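Local coordinates for protein glucokinase (Streptomyces griseus, PDB 3VGL) that probably phosphorylates D-glucose to glucose 6-phosphate at the expense of ATP, as a zinc-containing glucokinase of the ROK family, at residues Ile62-Tyr67 / Ile81-Glu86. Sequence-based numbering, arbitrary orientation.
With BGC (beta-D-glucopyranose), chain D.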
loop_
_atom_site.group_PDB
_atom_site.type_symbol
_atom_site.label_atom_id
_atom_site.label_comp_id
_atom_site.label_asym_id
_atom_site.label_seq_id
_atom_site.Cartn_x
_atom_site.Cartn_y
_atom_site.Cartn_z
ATOM N N ILE A 62 -18.822 -15.674 29.451
ATOM C CA ILE A 62 -19.105 -14.673 28.449
ATOM C C ILE A 62 -17.926 -14.642 27.491
ATOM O O ILE A 62 -16.777 -14.531 27.941
ATOM C CB ILE A 62 -19.261 -13.290 29.116
ATOM C CG1 ILE A 62 -20.577 -13.226 29.898
ATOM C CG2 ILE A 62 -19.178 -12.174 28.059
ATOM C CD1 ILE A 62 -20.705 -11.996 30.804
ATOM N N GLY A 63 -18.207 -14.790 26.197
ATOM C CA GLY A 63 -17.203 -14.505 25.142
ATOM C C GLY A 63 -17.536 -13.131 24.586
ATOM O O GLY A 63 -18.557 -12.973 23.917
ATOM N N ALA A 64 -16.687 -12.140 24.873
ATOM C CA ALA A 64 -16.990 -10.761 24.557
ATOM C C ALA A 64 -16.132 -10.286 23.394
ATOM O O ALA A 64 -14.935 -10.501 23.410
ATOM C CB ALA A 64 -16.714 -9.882 25.783
ATOM N N ALA A 65 -16.747 -9.595 22.434
ATOM C CA ALA A 65 -16.022 -9.066 21.269
ATOM C C ALA A 65 -15.219 -7.795 21.616
ATOM O O ALA A 65 -15.530 -6.689 21.168
ATOM C CB ALA A 65 -16.991 -8.803 20.138
ATOM N N GLY A 66 -14.170 -7.967 22.399
ATOM C CA GLY A 66 -13.266 -6.857 22.670
ATOM C C GLY A 66 -12.011 -7.335 23.358
ATOM O O GLY A 66 -11.840 -8.532 23.605
ATOM N N TYR A 67 -11.141 -6.367 23.671
ATOM C CA TYR A 67 -9.889 -6.611 24.381
ATOM C C TYR A 67 -10.259 -6.884 25.839
ATOM O O TYR A 67 -10.760 -5.992 26.523
ATOM C CB TYR A 67 -9.013 -5.338 24.319
ATOM C CG TYR A 67 -8.271 -5.089 23.001
ATOM C CD1 TYR A 67 -8.957 -5.023 21.788
ATOM C CD2 TYR A 67 -6.888 -4.891 22.985
ATOM C CE1 TYR A 67 -8.274 -4.758 20.594
ATOM C CE2 TYR A 67 -6.192 -4.625 21.781
ATOM C CZ TYR A 67 -6.903 -4.599 20.599
ATOM O OH TYR A 67 -6.243 -4.362 19.402
ATOM N N ILE A 81 -18.181 -2.170 19.631
ATOM C CA ILE A 81 -19.155 -2.126 20.727
ATOM C C ILE A 81 -18.666 -1.009 21.660
ATOM O O ILE A 81 -17.469 -0.829 21.832
ATOM C CB ILE A 81 -19.207 -3.483 21.483
ATOM C CG1 ILE A 81 -19.765 -4.591 20.582
ATOM C CG2 ILE A 81 -20.071 -3.384 22.773
ATOM C CD1 ILE A 81 -19.556 -5.958 21.135
ATOM N N ASP A 82 -19.580 -0.305 22.316
ATOM C CA ASP A 82 -19.171 0.805 23.193
ATOM C C ASP A 82 -18.759 0.333 24.602
ATOM O O ASP A 82 -19.480 0.515 25.604
ATOM C CB ASP A 82 -20.251 1.890 23.227
ATOM C CG ASP A 82 -19.779 3.179 23.900
ATOM O OD1 ASP A 82 -18.553 3.481 23.903
ATOM O OD2 ASP A 82 -20.655 3.906 24.406
ATOM N N TRP A 83 -17.591 -0.291 24.657
ATOM C CA TRP A 83 -17.001 -0.766 25.902
ATOM C C TRP A 83 -15.639 -0.089 26.085
ATOM O O TRP A 83 -14.770 -0.177 25.217
ATOM C CB TRP A 83 -16.793 -2.282 25.843
ATOM C CG TRP A 83 -17.987 -3.183 26.143
ATOM C CD1 TRP A 83 -19.023 -2.942 27.004
ATOM C CD2 TRP A 83 -18.207 -4.508 25.618
ATOM N NE1 TRP A 83 -19.879 -4.032 27.047
ATOM C CE2 TRP A 83 -19.401 -5.001 26.200
ATOM C CE3 TRP A 83 -17.519 -5.314 24.701
ATOM C CZ2 TRP A 83 -19.922 -6.275 25.892
ATOM C CZ3 TRP A 83 -18.031 -6.595 24.409
ATOM C CH2 TRP A 83 -19.218 -7.051 25.000
ATOM N N ARG A 84 -15.446 0.575 27.224
ATOM C CA ARG A 84 -14.130 1.084 27.591
ATOM C C ARG A 84 -13.948 0.786 29.074
ATOM O O ARG A 84 -14.651 1.363 29.900
ATOM C CB ARG A 84 -14.010 2.598 27.331
ATOM C CG ARG A 84 -14.035 3.033 25.851
ATOM C CD ARG A 84 -12.774 2.613 25.117
ATOM N NE ARG A 84 -12.752 3.062 23.728
ATOM C CZ ARG A 84 -13.296 2.395 22.712
ATOM N NH1 ARG A 84 -13.950 1.252 22.917
ATOM N NH2 ARG A 84 -13.206 2.897 21.485
ATOM N N HIS A 85 -13.002 -0.102 29.395
ATOM C CA HIS A 85 -12.744 -0.536 30.778
ATOM C C HIS A 85 -14.058 -0.951 31.457
ATOM O O HIS A 85 -14.375 -0.533 32.589
ATOM C CB HIS A 85 -11.992 0.556 31.578
ATOM C CG HIS A 85 -10.546 0.714 31.206
ATOM N ND1 HIS A 85 -9.682 1.490 31.942
ATOM C CD2 HIS A 85 -9.808 0.203 30.187
ATOM C CE1 HIS A 85 -8.481 1.465 31.394
ATOM N NE2 HIS A 85 -8.527 0.684 30.331
ATOM N N GLU A 86 -14.811 -1.801 30.763
ATOM C CA GLU A 86 -16.120 -2.256 31.225
ATOM C C GLU A 86 -16.027 -3.467 32.182
ATOM O O GLU A 86 -15.628 -4.559 31.768
ATOM C CB GLU A 86 -17.002 -2.594 30.009
ATOM C CG GLU A 86 -18.373 -3.232 30.330
ATOM C CD GLU A 86 -19.411 -2.217 30.818
ATOM O OE1 GLU A 86 -20.566 -2.616 31.078
ATOM O OE2 GLU A 86 -19.065 -1.020 30.928
HETATM C C2 BGC D . -12.266 -7.139 18.363
HETATM C C3 BGC D . -11.914 -8.515 18.923
HETATM C C4 BGC D . -13.009 -9.540 18.624
HETATM C C5 BGC D . -13.303 -9.489 17.135
HETATM C C6 BGC D . -14.418 -10.460 16.734
HETATM C C1 BGC D . -12.575 -7.285 16.877
HETATM O O1 BGC D . -13.003 -6.069 16.330
HETATM O O2 BGC D . -11.097 -6.307 18.497
HETATM O O3 BGC D . -11.707 -8.446 20.300
HETATM O O4 BGC D . -12.540 -10.834 18.955
HETATM O O5 BGC D . -13.674 -8.182 16.725
HETATM O O6 BGC D . -15.622 -10.161 17.420
#
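Ala64, the last residue of strand 57-64, and Ala65 just beyond it meet Trp83 and Ile81 in a small, buried apolar contact beside the glucose pocket, without a hydrogen bond between the segments. Trp83 pushes the six-membered end of its indole toward the strand: CZ3 lies 3.8 Å from Ala64 CB, which approaches the ring obliquely, while the backbone N of Ala65 sits at the ring edge, in its plane. One indole face is covered from within its own loop, Ile81 CG2 resting 3.6 Å above the plane, over the ring centre. The other branch of Ile81 runs on with CG1 beside the backbone N (chi1 -67°) and brings CD1 to 4.0 Å from Ala65 CB. The Ala65 methyl thus stands between the loop and the sugar, with BGC O6 3.3 Å from Ala65 CB. Ala65 centres an inverse gamma turn, in which Gly66 N bonds Ala64 O at 2.8 Å; the turn carries the chain past the glucose, Gly66 CA lying 3.3 Å from BGC O3. Ile40 of helix 37-52 packs on both Ile81 and Trp83. The inverse gamma turn at the end of the strand, backed by the loop that leads into helix 88-96, forms part of the sugar site in the actin-like ATPase fold of ROK kinases.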